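Long-range contacts in N-acetylneuraminic acid (Sialic acid) synthetase (Leptospira borgpetersenii serovar Hardjo-bovis, PDB 6NCS), which probably makes a phosphorylated sialic acid, as an N-acylneuraminate-9-phosphate synthase of the NeuB family, and binds manganese: residues A[124-129]-A[145-150]; A[61-66]-A[77-82]; A[42-47]-A[90-95]; A[25-30]-A[55-60]. One frame throughout, in Å; residues are numbered along the deposited sequence.

Contact 1. Residues A[124-129]-A[145-150]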
loop_
_atom_site.group_PDB
_atom_site.type_symbol
_atom_site.label_atom_id
_atom_site.label_comp_id
_atom_site.label_asym_id
_atom_site.label_seq_id
_atom_site.Cartn_x
_atom_site.Cartn_y
_atom_site.Cartn_z
ATOM N N LEU A 124 22.631 -7.831 -12.526
ATOM C CA LEU A 124 23.088 -6.494 -12.883
ATOM C C LEU A 124 22.010 -5.476 -12.530
ATOM O O LEU A 124 20.822 -5.701 -12.787
ATOM C CB LEU A 124 23.400 -6.391 -14.385
ATOM C CG LEU A 124 24.455 -7.310 -14.991
ATOM C CD1 LEU A 124 24.380 -7.226 -16.504
ATOM C CD2 LEU A 124 25.837 -6.900 -14.504
ATOM N N LYS A 125 22.417 -4.350 -11.954
ATOM C CA LYS A 125 21.528 -3.208 -11.801
ATOM C C LYS A 125 21.855 -2.186 -12.880
ATOM O O LYS A 125 23.027 -1.926 -13.146
ATOM C CB LYS A 125 21.697 -2.564 -10.419
ATOM C CG LYS A 125 20.954 -1.255 -10.242
ATOM C CD LYS A 125 19.472 -1.478 -10.121
ATOM C CE LYS A 125 18.713 -0.160 -10.246
ATOM N NZ LYS A 125 19.041 0.792 -9.147
ATOM N N ILE A 126 20.825 -1.601 -13.496
ATOM C CA ILE A 126 21.008 -0.502 -14.439
ATOM C C ILE A 126 20.357 0.733 -13.838
ATOM O O ILE A 126 19.163 0.710 -13.498
ATOM C CB ILE A 126 20.423 -0.808 -15.823
ATOM C CG1 ILE A 126 21.091 -2.040 -16.433
ATOM C CG2 ILE A 126 20.597 0.399 -16.744
ATOM C CD1 ILE A 126 22.563 -1.865 -16.718
ATOM N N ALA A 127 21.139 1.808 -13.722
ATOM C CA ALA A 127 20.720 3.029 -13.055
ATOM C C ALA A 127 19.629 3.746 -13.843
ATOM O O ALA A 127 19.496 3.579 -15.054
ATOM C CB ALA A 127 21.920 3.959 -12.872
ATOM N N SER A 128 18.851 4.578 -13.129
ATOM C CA SER A 128 17.767 5.313 -13.777
ATOM C C SER A 128 18.282 6.159 -14.930
ATOM O O SER A 128 17.660 6.211 -15.996
ATOM C CB SER A 128 17.040 6.203 -12.770
ATOM O OG SER A 128 16.363 5.428 -11.788
ATOM N N CYS A 129 19.420 6.828 -14.733
ATOM C CA CYS A 129 19.969 7.693 -15.767
ATOM C C CYS A 129 20.339 6.942 -17.037
ATOM O O CYS A 129 20.614 7.588 -18.056
ATOM C CB CYS A 129 21.205 8.417 -15.232
ATOM S SG CYS A 129 22.600 7.297 -14.895
ATOM N N LEU A 145 22.304 -12.386 -17.729
ATOM C CA LEU A 145 22.163 -12.262 -16.288
ATOM C C LEU A 145 20.805 -11.660 -15.928
ATOM O O LEU A 145 20.092 -11.115 -16.773
ATOM C CB LEU A 145 23.277 -11.385 -15.713
ATOM C CG LEU A 145 24.705 -11.802 -16.057
ATOM C CD1 LEU A 145 25.693 -10.846 -15.381
ATOM C CD2 LEU A 145 24.945 -13.238 -15.624
ATOM N N ILE A 146 20.456 -11.773 -14.647
ATOM C CA ILE A 146 19.277 -11.093 -14.127
ATOM C C ILE A 146 19.533 -9.598 -14.165
ATOM O O ILE A 146 20.607 -9.137 -13.770
ATOM C CB ILE A 146 18.979 -11.543 -12.689
ATOM C CG1 ILE A 146 18.752 -13.057 -12.620
ATOM C CG2 ILE A 146 17.796 -10.754 -12.100
ATOM C CD1 ILE A 146 18.945 -13.596 -11.213
ATOM N N VAL A 147 18.550 -8.827 -14.629
ATOM C CA VAL A 147 18.716 -7.386 -14.778
ATOM C C VAL A 147 17.644 -6.694 -13.959
ATOM O O VAL A 147 16.452 -6.986 -14.116
ATOM C CB VAL A 147 18.629 -6.935 -16.244
ATOM C CG1 VAL A 147 18.777 -5.415 -16.311
ATOM C CG2 VAL A 147 19.698 -7.619 -17.088
ATOM N N ILE A 148 18.071 -5.781 -13.094
ATOM C CA ILE A 148 17.174 -4.880 -12.385
ATOM C C ILE A 148 17.366 -3.498 -12.988
ATOM O O ILE A 148 18.481 -2.966 -12.979
ATOM C CB ILE A 148 17.463 -4.852 -10.879
ATOM C CG1 ILE A 148 17.389 -6.261 -10.276
ATOM C CG2 ILE A 148 16.486 -3.902 -10.209
ATOM C CD1 ILE A 148 17.766 -6.300 -8.778
ATOM N N LEU A 149 16.290 -2.923 -13.526
ATOM C CA LEU A 149 16.302 -1.587 -14.113
ATOM C C LEU A 149 15.434 -0.666 -13.267
ATOM O O LEU A 149 14.327 -1.046 -12.889
ATOM C CB LEU A 149 15.763 -1.627 -15.542
ATOM C CG LEU A 149 15.579 -0.300 -16.285
ATOM C CD1 LEU A 149 16.936 0.369 -16.571
ATOM C CD2 LEU A 149 14.797 -0.533 -17.574
ATOM N N SER A 150 15.939 0.519 -12.946
ATOM C CA SER A 150 15.155 1.567 -12.303
ATOM C C SER A 150 14.688 2.564 -13.353
ATOM O O SER A 150 15.399 2.833 -14.323
ATOM C CB SER A 150 15.974 2.298 -11.237
ATOM O OG SER A 150 16.110 1.515 -10.069
HETATM O O HOH W 1 17.650 3.254 -8.520
#
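L124, K125 and I126 pair in parallel register with V147, I148 and L149, the two short strands approaching to 4.7 Å between axes with their directions 21° apart. L124 and I126 use their N-H and C=O in turn: L124 N donates to I146 O, L124 O accepts from I148 N, and I126 N donates to I148 O. The last rung is longer, with S150 N 3.3 Å from I126 O.

Strands 123-126 and 146-150 are linked by helix 134-143, a beta-alpha-beta unit of the TIM barrel. L124, I126 and L149 touch that helix and V147 lies on the same face of the sheet; branched hydrocarbons suit the space between sheet and helix. The two branches of I126 divide the work: CG2 meets L149 CD1 at 3.7 Å, whereas CG1 lies 4.1 Å from V147 CG1. Just before strand 146-150 begins, L145 CD1 rests against L124 CG at 3.8 Å.

K125 and I148 point the other way, into the barrel, where both touch F104 of strand 102-107. The bend at the second torsion of K125 (chi2 73°) brings CD to 3.8 Å from I148 CG2, the side chains crossing at about a right angle. The long aliphatic stem carries NZ toward the barrel mouth, to a salt bridge with E229 and a hydrogen bond with bound citrate. A water 2.9 Å from K125 NZ also lies 2.8 Å from S150 OG, in one of that serine's two modelled conformers.

Contact 2. Residues A[61-66]-A[77-82]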
loop_
_atom_site.group_PDB
_atom_site.type_symbol
_atom_site.label_atom_id
_atom_site.label_comp_id
_atom_site.label_asym_id
_atom_site.label_seq_id
_atom_site.Cartn_x
_atom_site.Cartn_y
_atom_site.Cartn_z
ATOM N N GLN A 61 28.848 0.313 -7.221
ATOM C CA GLN A 61 28.799 0.970 -8.526
ATOM C C GLN A 61 30.133 0.789 -9.234
ATOM O O GLN A 61 31.188 1.021 -8.635
ATOM C CB GLN A 61 28.475 2.465 -8.406
ATOM C CG GLN A 61 27.060 2.707 -7.873
ATOM C CD GLN A 61 26.708 4.174 -7.726
ATOM O OE1 GLN A 61 27.378 5.051 -8.265
ATOM N NE2 GLN A 61 25.650 4.446 -6.964
ATOM N N ALA A 62 30.072 0.396 -10.506
ATOM C CA ALA A 62 31.249 0.106 -11.326
ATOM C C ALA A 62 31.259 1.071 -12.506
ATOM O O ALA A 62 30.454 0.935 -13.436
ATOM C CB ALA A 62 31.231 -1.349 -11.801
ATOM N N TYR A 63 32.169 2.048 -12.478
ATOM C CA TYR A 63 32.073 3.153 -13.421
ATOM C C TYR A 63 33.447 3.752 -13.653
ATOM O O TYR A 63 34.378 3.554 -12.865
ATOM C CB TYR A 63 31.128 4.252 -12.906
ATOM C CG TYR A 63 31.652 4.859 -11.629
ATOM C CD1 TYR A 63 31.495 4.205 -10.415
ATOM C CD2 TYR A 63 32.347 6.064 -11.642
ATOM C CE1 TYR A 63 32.017 4.737 -9.245
ATOM C CE2 TYR A 63 32.864 6.603 -10.480
ATOM C CZ TYR A 63 32.690 5.937 -9.286
ATOM O OH TYR A 63 33.208 6.469 -8.128
ATOM N N ASN A 64 33.551 4.493 -14.749
ATOM C CA ASN A 64 34.649 5.420 -14.990
ATOM C C ASN A 64 34.106 6.837 -14.848
ATOM O O ASN A 64 33.106 7.188 -15.488
ATOM C CB ASN A 64 35.250 5.201 -16.380
ATOM C CG ASN A 64 36.248 6.280 -16.762
ATOM O OD1 ASN A 64 35.913 7.228 -17.471
ATOM N ND2 ASN A 64 37.487 6.135 -16.294
ATOM N N SER A 65 34.751 7.640 -13.995
ATOM C CA SER A 65 34.226 8.963 -13.659
ATOM C C SER A 65 34.041 9.833 -14.897
ATOM O O SER A 65 32.991 10.466 -15.073
ATOM C CB SER A 65 35.159 9.655 -12.663
ATOM O OG SER A 65 35.279 8.898 -11.469
ATOM N N GLU A 66 35.066 9.898 -15.755
ATOM C CA GLU A 66 34.995 10.747 -16.941
ATOM C C GLU A 66 33.914 10.275 -17.909
ATOM O O GLU A 66 33.212 11.091 -18.519
ATOM C CB GLU A 66 36.356 10.786 -17.637
ATOM C CG GLU A 66 37.410 11.595 -16.896
ATOM C CD GLU A 66 38.163 10.790 -15.850
ATOM O OE1 GLU A 66 37.806 9.617 -15.605
ATOM O OE2 GLU A 66 39.133 11.338 -15.281
ATOM N N ASN A 77 35.729 14.993 -10.205
ATOM C CA ASN A 77 36.628 15.023 -9.055
ATOM C C ASN A 77 35.982 14.426 -7.813
ATOM O O ASN A 77 36.670 13.812 -6.990
ATOM C CB ASN A 77 37.079 16.459 -8.772
ATOM C CG ASN A 77 37.820 17.081 -9.939
ATOM O OD1 ASN A 77 38.393 16.379 -10.775
ATOM N ND2 ASN A 77 37.818 18.412 -9.997
ATOM N N LEU A 78 34.668 14.602 -7.655
ATOM C CA LEU A 78 33.988 14.083 -6.472
ATOM C C LEU A 78 33.951 12.560 -6.464
ATOM O O LEU A 78 34.163 11.933 -5.420
ATOM C CB LEU A 78 32.569 14.647 -6.393
ATOM C CG LEU A 78 31.732 14.104 -5.229
ATOM C CD1 LEU A 78 32.096 14.807 -3.924
ATOM C CD2 LEU A 78 30.242 14.202 -5.515
ATOM N N VAL A 79 33.671 11.941 -7.612
ATOM C CA VAL A 79 33.488 10.492 -7.652
ATOM C C VAL A 79 34.754 9.741 -8.037
ATOM O O VAL A 79 34.787 8.507 -7.908
ATOM C CB VAL A 79 32.342 10.087 -8.607
ATOM C CG1 VAL A 79 31.029 10.749 -8.193
ATOM C CG2 VAL A 79 32.702 10.407 -10.050
ATOM N N LYS A 80 35.786 10.432 -8.519
ATOM C CA LYS A 80 37.038 9.756 -8.856
ATOM C C LYS A 80 37.598 8.909 -7.716
ATOM O O LYS A 80 37.992 7.760 -7.974
ATOM C CB LYS A 80 38.070 10.790 -9.326
ATOM C CG LYS A 80 39.226 10.170 -10.079
ATOM C CD LYS A 80 38.670 9.265 -11.159
ATOM C CE LYS A 80 39.659 8.988 -12.258
ATOM N NZ LYS A 80 38.987 8.304 -13.399
ATOM N N PRO A 81 37.662 9.385 -6.463
ATOM C CA PRO A 81 38.250 8.550 -5.402
ATOM C C PRO A 81 37.459 7.296 -5.092
ATOM O O PRO A 81 38.037 6.356 -4.542
ATOM C CB PRO A 81 38.279 9.487 -4.185
ATOM C CG PRO A 81 38.275 10.841 -4.757
ATOM C CD PRO A 81 37.425 10.759 -5.983
ATOM N N ALA A 82 36.171 7.254 -5.408
ATOM C CA ALA A 82 35.325 6.124 -5.050
ATOM C C ALA A 82 35.309 5.035 -6.112
ATOM O O ALA A 82 34.562 4.065 -5.969
ATOM C CB ALA A 82 33.895 6.606 -4.778
HETATM O O HOH W 2 32.915 2.141 -6.794
#
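Y63 reaches V79 through its hydroxyl, which donates to V79 O over 2.6 Å. The carbonyl lies at the ring's edge, near its plane, and also accepts A82 N at 3.1 Å, so that two bonds grip one oxygen. Apolar contact is added by Y63 CE2, which touches V79 CG2 at 3.8 Å, while A82 CB lies beside the hydroxyl, 3.4 Å from Y63 OH. Tyrosine suits this place because its long flat ring spans the gap and still ends in a donor.

Further along, K80 NZ forms a salt bridge with E66 OE1 at 2.8 Å, using the oxygen's syn lone pair. S65, short enough to fit beside the lysine stem, has OG 3.4 Å from K80 CD.

In the second shell, E83 takes both the S65 hydroxyl and a second salt bridge from K80, so one carboxylate orders two residues. R68 makes a cation-pi contact with Y63, and N64, at the N-cap, binds E67 N. The chain here leaves strand 57-62, whose A62 packs on helix 110-118 and makes a backbone hydrogen bond with T106 of strand 102-107, and the following short helix 65-69 lies against helix 73-79.

Contact 3. Residues A[42-47]-A[90-95]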
loop_
_atom_site.group_PDB
_atom_site.type_symbol
_atom_site.label_atom_id
_atom_site.label_comp_id
_atom_site.label_asym_id
_atom_site.label_seq_id
_atom_site.Cartn_x
_atom_site.Cartn_y
_atom_site.Cartn_z
ATOM N N LEU A 42 36.383 0.244 4.459
ATOM C CA LEU A 42 35.050 0.723 4.800
ATOM C C LEU A 42 33.988 -0.035 4.019
ATOM O O LEU A 42 32.937 -0.392 4.569
ATOM C CB LEU A 42 34.951 2.229 4.544
ATOM C CG LEU A 42 33.621 2.893 4.902
ATOM C CD1 LEU A 42 33.204 2.553 6.332
ATOM C CD2 LEU A 42 33.732 4.415 4.726
ATOM N N ALA A 43 34.249 -0.301 2.736
ATOM C CA ALA A 43 33.311 -1.087 1.942
ATOM C C ALA A 43 33.142 -2.488 2.518
ATOM O O ALA A 43 32.031 -3.021 2.541
ATOM C CB ALA A 43 33.781 -1.155 0.486
ATOM N N LEU A 44 34.236 -3.102 2.985
ATOM C CA LEU A 44 34.137 -4.415 3.615
ATOM C C LEU A 44 33.308 -4.349 4.892
ATOM O O LEU A 44 32.481 -5.234 5.156
ATOM C CB LEU A 44 35.540 -4.963 3.907
ATOM C CG LEU A 44 36.355 -5.347 2.677
ATOM C CD1 LEU A 44 37.821 -5.595 3.044
ATOM C CD2 LEU A 44 35.769 -6.576 2.012
ATOM N N ARG A 45 33.508 -3.295 5.689
ATOM C CA ARG A 45 32.694 -3.092 6.881
ATOM C C ARG A 45 31.226 -2.915 6.522
ATOM O O ARG A 45 30.339 -3.392 7.241
ATOM C CB ARG A 45 33.197 -1.871 7.657
ATOM C CG ARG A 45 32.324 -1.485 8.830
ATOM C CD ARG A 45 32.861 -0.254 9.542
ATOM N NE ARG A 45 31.930 0.212 10.560
ATOM C CZ ARG A 45 31.956 1.424 11.096
ATOM N NH1 ARG A 45 32.874 2.304 10.704
ATOM N NH2 ARG A 45 31.065 1.755 12.021
ATOM N N MET A 46 30.948 -2.229 5.411
ATOM C CA MET A 46 29.560 -2.049 4.994
ATOM C C MET A 46 28.911 -3.393 4.695
ATOM O O MET A 46 27.744 -3.623 5.047
ATOM C CB MET A 46 29.499 -1.119 3.779
ATOM C CG MET A 46 29.938 0.310 4.089
ATOM S SD MET A 46 29.935 1.369 2.615
ATOM C CE MET A 46 28.171 1.705 2.442
ATOM N N ILE A 47 29.667 -4.304 4.075
ATOM C CA ILE A 47 29.149 -5.645 3.806
ATOM C C ILE A 47 28.826 -6.360 5.112
ATOM O O ILE A 47 27.742 -6.936 5.271
ATOM C CB ILE A 47 30.155 -6.460 2.980
ATOM C CG1 ILE A 47 30.358 -5.868 1.583
ATOM C CG2 ILE A 47 29.690 -7.909 2.883
ATOM C CD1 ILE A 47 31.534 -6.520 0.834
ATOM N N LEU A 90 36.407 -8.180 -6.526
ATOM C CA LEU A 90 36.611 -9.581 -6.165
ATOM C C LEU A 90 36.686 -9.764 -4.655
ATOM O O LEU A 90 36.113 -10.715 -4.112
ATOM C CB LEU A 90 37.878 -10.125 -6.818
ATOM C CG LEU A 90 37.787 -10.627 -8.259
ATOM C CD1 LEU A 90 39.164 -10.969 -8.779
ATOM C CD2 LEU A 90 36.852 -11.838 -8.350
ATOM N N LEU A 91 37.399 -8.871 -3.962
ATOM C CA LEU A 91 37.456 -8.930 -2.503
ATOM C C LEU A 91 36.091 -8.663 -1.877
ATOM O O LEU A 91 35.722 -9.301 -0.887
ATOM C CB LEU A 91 38.477 -7.925 -1.982
ATOM C CG LEU A 91 39.930 -8.249 -2.314
ATOM C CD1 LEU A 91 40.835 -7.080 -1.954
ATOM C CD2 LEU A 91 40.329 -9.507 -1.568
ATOM N N LEU A 92 35.333 -7.712 -2.431
ATOM C CA LEU A 92 33.995 -7.437 -1.914
ATOM C C LEU A 92 33.043 -8.601 -2.173
ATOM O O LEU A 92 32.233 -8.952 -1.307
ATOM C CB LEU A 92 33.440 -6.156 -2.530
ATOM C CG LEU A 92 34.240 -4.888 -2.199
ATOM C CD1 LEU A 92 33.663 -3.691 -2.960
ATOM C CD2 LEU A 92 34.250 -4.616 -0.702
ATOM N N LYS A 93 33.122 -9.213 -3.356
ATOM C CA LYS A 93 32.295 -10.385 -3.626
ATOM C C LYS A 93 32.637 -11.532 -2.677
ATOM O O LYS A 93 31.743 -12.248 -2.201
ATOM C CB LYS A 93 32.466 -10.811 -5.085
ATOM C CG LYS A 93 31.564 -11.955 -5.525
ATOM C CD LYS A 93 31.567 -12.074 -7.047
ATOM C CE LYS A 93 30.787 -13.295 -7.529
ATOM N NZ LYS A 93 31.501 -14.564 -7.252
ATOM N N GLU A 94 33.925 -11.705 -2.375
ATOM C CA GLU A 94 34.343 -12.793 -1.496
ATOM C C GLU A 94 33.831 -12.581 -0.077
ATOM O O GLU A 94 33.324 -13.518 0.554
ATOM C CB GLU A 94 35.868 -12.915 -1.506
ATOM C CG GLU A 94 36.455 -13.616 -0.282
ATOM C CD GLU A 94 37.979 -13.603 -0.265
ATOM O OE1 GLU A 94 38.594 -14.557 -0.787
ATOM O OE2 GLU A 94 38.561 -12.631 0.266
ATOM N N ARG A 95 33.953 -11.360 0.442
ATOM C CA ARG A 95 33.428 -11.071 1.775
ATOM C C ARG A 95 31.919 -11.252 1.814
ATOM O O ARG A 95 31.369 -11.754 2.805
ATOM C CB ARG A 95 33.797 -9.650 2.204
ATOM C CG ARG A 95 33.151 -9.215 3.527
ATOM C CD ARG A 95 33.747 -9.950 4.723
ATOM N NE ARG A 95 35.154 -9.622 4.868
ATOM C CZ ARG A 95 35.614 -8.571 5.538
ATOM N NH1 ARG A 95 34.774 -7.753 6.151
ATOM N NH2 ARG A 95 36.920 -8.340 5.598
#
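L92 and L44 meet between two outer helices of the TIM barrel, 40-52 and 86-98, which run nearly parallel: the short segments are 23° apart with axes 9.8 Å from each other. No hydrogen bond crosses between them, and the contact depends on the fit of side chains.

The tight part faces the barrel. One methyl, L92 CD2, sits among A43, L44 and I47, its distances to A43 CB and I47 CD1 both being 3.7 Å. Alanine at 43 is small enough to let the leucine methyl come close to the helix backbone, while the longer arm of I47 carries CD1 to 3.3 Å from L92 O. L92 O itself accepts a hydrogen bond from S96 OG. Beneath this cluster the ring of F60, on strand 57-62, touches A43, I47 and L92, so the leucine is buried between helix and sheet.

Toward solvent the packing changes character. L91 stands at the margin, with L91 O 4.0 Å from L44 CD2, and the long side chain of R95 folds across L44 at about a right angle. Its CG is anti to the backbone N (chi1 174°) and lies 3.8 Å from I47 CG2. Bends at chi2 and chi3 turn the chain back over helix 40-52, where NH1 forms a salt bridge with D48. Arginine suits such a boundary, since its stem can pack on hydrocarbon while its charged end stays polar and paired. L44 covers one face of that end, its CD2 4.0 Å from the plane of the R95 guanidinium and over its centre.

Contact 4. Residues A[25-30]-A[55-60]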
loop_
_atom_site.group_PDB
_atom_site.type_symbol
_atom_site.label_atom_id
_atom_site.label_comp_id
_atom_site.label_asym_id
_atom_site.label_seq_id
_atom_site.Cartn_x
_atom_site.Cartn_y
_atom_site.Cartn_z
ATOM N N PRO A 25 9.425 -13.542 -0.246
ATOM C CA PRO A 25 9.684 -12.331 0.539
ATOM C C PRO A 25 10.154 -11.192 -0.342
ATOM O O PRO A 25 10.725 -11.400 -1.416
ATOM C CB PRO A 25 10.798 -12.753 1.505
ATOM C CG PRO A 25 10.697 -14.232 1.582
ATOM C CD PRO A 25 10.203 -14.691 0.248
ATOM N N VAL A 26 9.913 -9.974 0.146
ATOM C CA VAL A 26 10.482 -8.791 -0.486
ATOM C C VAL A 26 11.994 -8.888 -0.458
ATOM O O VAL A 26 12.596 -9.133 0.593
ATOM C CB VAL A 26 10.005 -7.524 0.234
ATOM C CG1 VAL A 26 10.634 -6.278 -0.408
ATOM C CG2 VAL A 26 8.495 -7.449 0.202
ATOM N N PHE A 27 12.615 -8.680 -1.614
ATOM C CA PHE A 27 14.063 -8.708 -1.767
ATOM C C PHE A 27 14.603 -7.316 -1.464
ATOM O O PHE A 27 14.240 -6.353 -2.146
ATOM C CB PHE A 27 14.387 -9.140 -3.197
ATOM C CG PHE A 27 15.827 -9.417 -3.448
ATOM C CD1 PHE A 27 16.388 -10.629 -3.066
ATOM C CD2 PHE A 27 16.613 -8.495 -4.127
ATOM C CE1 PHE A 27 17.725 -10.898 -3.328
ATOM C CE2 PHE A 27 17.958 -8.756 -4.395
ATOM C CZ PHE A 27 18.510 -9.954 -3.993
ATOM N N ILE A 28 15.444 -7.194 -0.435
ATOM C CA ILE A 28 15.901 -5.883 0.046
ATOM C C ILE A 28 17.371 -5.685 -0.308
ATOM O O ILE A 28 18.225 -6.493 0.079
ATOM C CB ILE A 28 15.670 -5.733 1.556
ATOM C CG1 ILE A 28 14.164 -5.776 1.842
ATOM C CG2 ILE A 28 16.235 -4.382 2.048
ATOM C CD1 ILE A 28 13.808 -5.822 3.304
ATOM N N ILE A 29 17.660 -4.589 -1.015
ATOM C CA ILE A 29 18.991 -4.262 -1.520
ATOM C C ILE A 29 19.498 -3.055 -0.752
ATOM O O ILE A 29 18.848 -2.005 -0.753
ATOM C CB ILE A 29 18.965 -3.943 -3.025
ATOM C CG1 ILE A 29 18.526 -5.160 -3.848
ATOM C CG2 ILE A 29 20.351 -3.446 -3.500
ATOM C CD1 ILE A 29 17.860 -4.746 -5.184
ATOM N N ALA A 30 20.669 -3.190 -0.130
ATOM C CA ALA A 30 21.371 -2.070 0.479
ATOM C C ALA A 30 22.275 -1.456 -0.583
ATOM O O ALA A 30 23.197 -2.113 -1.059
ATOM C CB ALA A 30 22.178 -2.554 1.684
ATOM N N ALA A 55 19.841 -7.693 5.299
ATOM C CA ALA A 55 19.550 -7.341 3.915
ATOM C C ALA A 55 19.846 -8.523 3.005
ATOM O O ALA A 55 20.745 -9.329 3.272
ATOM C CB ALA A 55 20.395 -6.133 3.478
ATOM N N ASN A 56 19.083 -8.634 1.911
ATOM C CA ASN A 56 19.311 -9.758 1.001
ATOM C C ASN A 56 20.543 -9.550 0.141
ATOM O O ASN A 56 21.224 -10.524 -0.222
ATOM C CB ASN A 56 18.102 -9.982 0.089
ATOM C CG ASN A 56 16.844 -10.283 0.859
ATOM O OD1 ASN A 56 16.065 -9.386 1.175
ATOM N ND2 ASN A 56 16.627 -11.559 1.163
ATOM N N ALA A 57 20.844 -8.301 -0.190
ATOM C CA ALA A 57 21.916 -8.010 -1.125
ATOM C C ALA A 57 22.550 -6.675 -0.770
ATOM O O ALA A 57 21.908 -5.812 -0.167
ATOM C CB ALA A 57 21.390 -7.991 -2.568
ATOM N N ILE A 58 23.820 -6.511 -1.148
ATOM C CA ILE A 58 24.480 -5.211 -1.090
ATOM C C ILE A 58 25.033 -4.893 -2.477
ATOM O O ILE A 58 25.599 -5.762 -3.152
ATOM C CB ILE A 58 25.573 -5.161 0.005
ATOM C CG1 ILE A 58 26.192 -3.767 0.098
ATOM C CG2 ILE A 58 26.644 -6.253 -0.211
ATOM C CD1 ILE A 58 27.021 -3.534 1.353
ATOM N N LYS A 59 24.828 -3.647 -2.912
ATOM C CA LYS A 59 25.084 -3.232 -4.282
ATOM C C LYS A 59 26.131 -2.123 -4.305
ATOM O O LYS A 59 26.099 -1.211 -3.474
ATOM C CB LYS A 59 23.788 -2.741 -4.950
ATOM C CG LYS A 59 23.891 -2.569 -6.455
ATOM C CD LYS A 59 22.615 -1.946 -7.021
ATOM C CE LYS A 59 22.613 -0.461 -6.757
ATOM N NZ LYS A 59 23.956 0.058 -7.193
ATOM N N PHE A 60 27.056 -2.205 -5.262
ATOM C CA PHE A 60 28.109 -1.211 -5.459
ATOM C C PHE A 60 27.957 -0.609 -6.859
ATOM O O PHE A 60 27.019 -0.930 -7.589
ATOM C CB PHE A 60 29.493 -1.845 -5.211
ATOM C CG PHE A 60 29.740 -2.205 -3.758
ATOM C CD1 PHE A 60 30.380 -1.316 -2.907
ATOM C CD2 PHE A 60 29.299 -3.418 -3.241
ATOM C CE1 PHE A 60 30.589 -1.631 -1.558
ATOM C CE2 PHE A 60 29.502 -3.745 -1.898
ATOM C CZ PHE A 60 30.153 -2.851 -1.058
#
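I28 and N56 begin a contact between strands 27-33 and 57-62, the first beta-alpha-beta unit of the TIM barrel, joined by helix 40-52. The hydrogen bonds are of two kinds. In the regular parallel ladder A30 N donates to A57 O and A30 O accepts K59 N, each at 2.9 Å. The rung before it is less regular, I28 O being shared between A57 N at 3.2 Å and a weak bond from N56 N. Before the ladder starts a side chain takes over: N56 OD1 accepts I28 N at 2.8 Å with a nearly straight N-H (165°), although the donor is tilted 30° from the amide's carbonyl plane. Asparagine suits this place because its short arm bears a carbonyl where strand 57-62 has not yet begun.

The aromatic contact involves the same residue. N56 CB lies over the face of the F27 ring in a CH-pi contact, 3.9 Å from its centroid, with ring and amide planes 21° apart. A57 CB approaches F27 CZ obliquely at 3.8 Å.

Apolar contacts divide by face. I29, A57 and K59 point into the barrel, and I29 CG2 touches K59 CB at 3.8 Å. On the other face A30 and I58 look toward the outer helices, A30 touching L252 of helix 249-266.

At the far end K59 NZ binds T106, E31 and citrate, with manganese about 7 Å from its side chain. The N56 bond and F27 packing thus fix the strand start, whereas the lysine end lines a polar pocket; the citrate, probably from crystallisation, suggests that it could accept carboxylates.

In the fold
Contacts 1 and 4 are the buried core pair, each a parallel strand ladder of the barrel sheet. They touch inside the barrel, where K125 CB lies 3.6 Å from K59 CD, and both send a lysine to the citrate pocket near the manganese. Contact 4 shares strand 57-62 with contact 2, which follows directly in sequence but lies about 23 Å away between centres, partly buried, where a salt bridge and a tyrosine hydroxyl replace the ladder. Contact 3 is peripheral too, yet largely apolar and without hydrogen bonds across it. It meets contact 4 through the outward-facing I58 and F60, so one strand serves three of the four contacts.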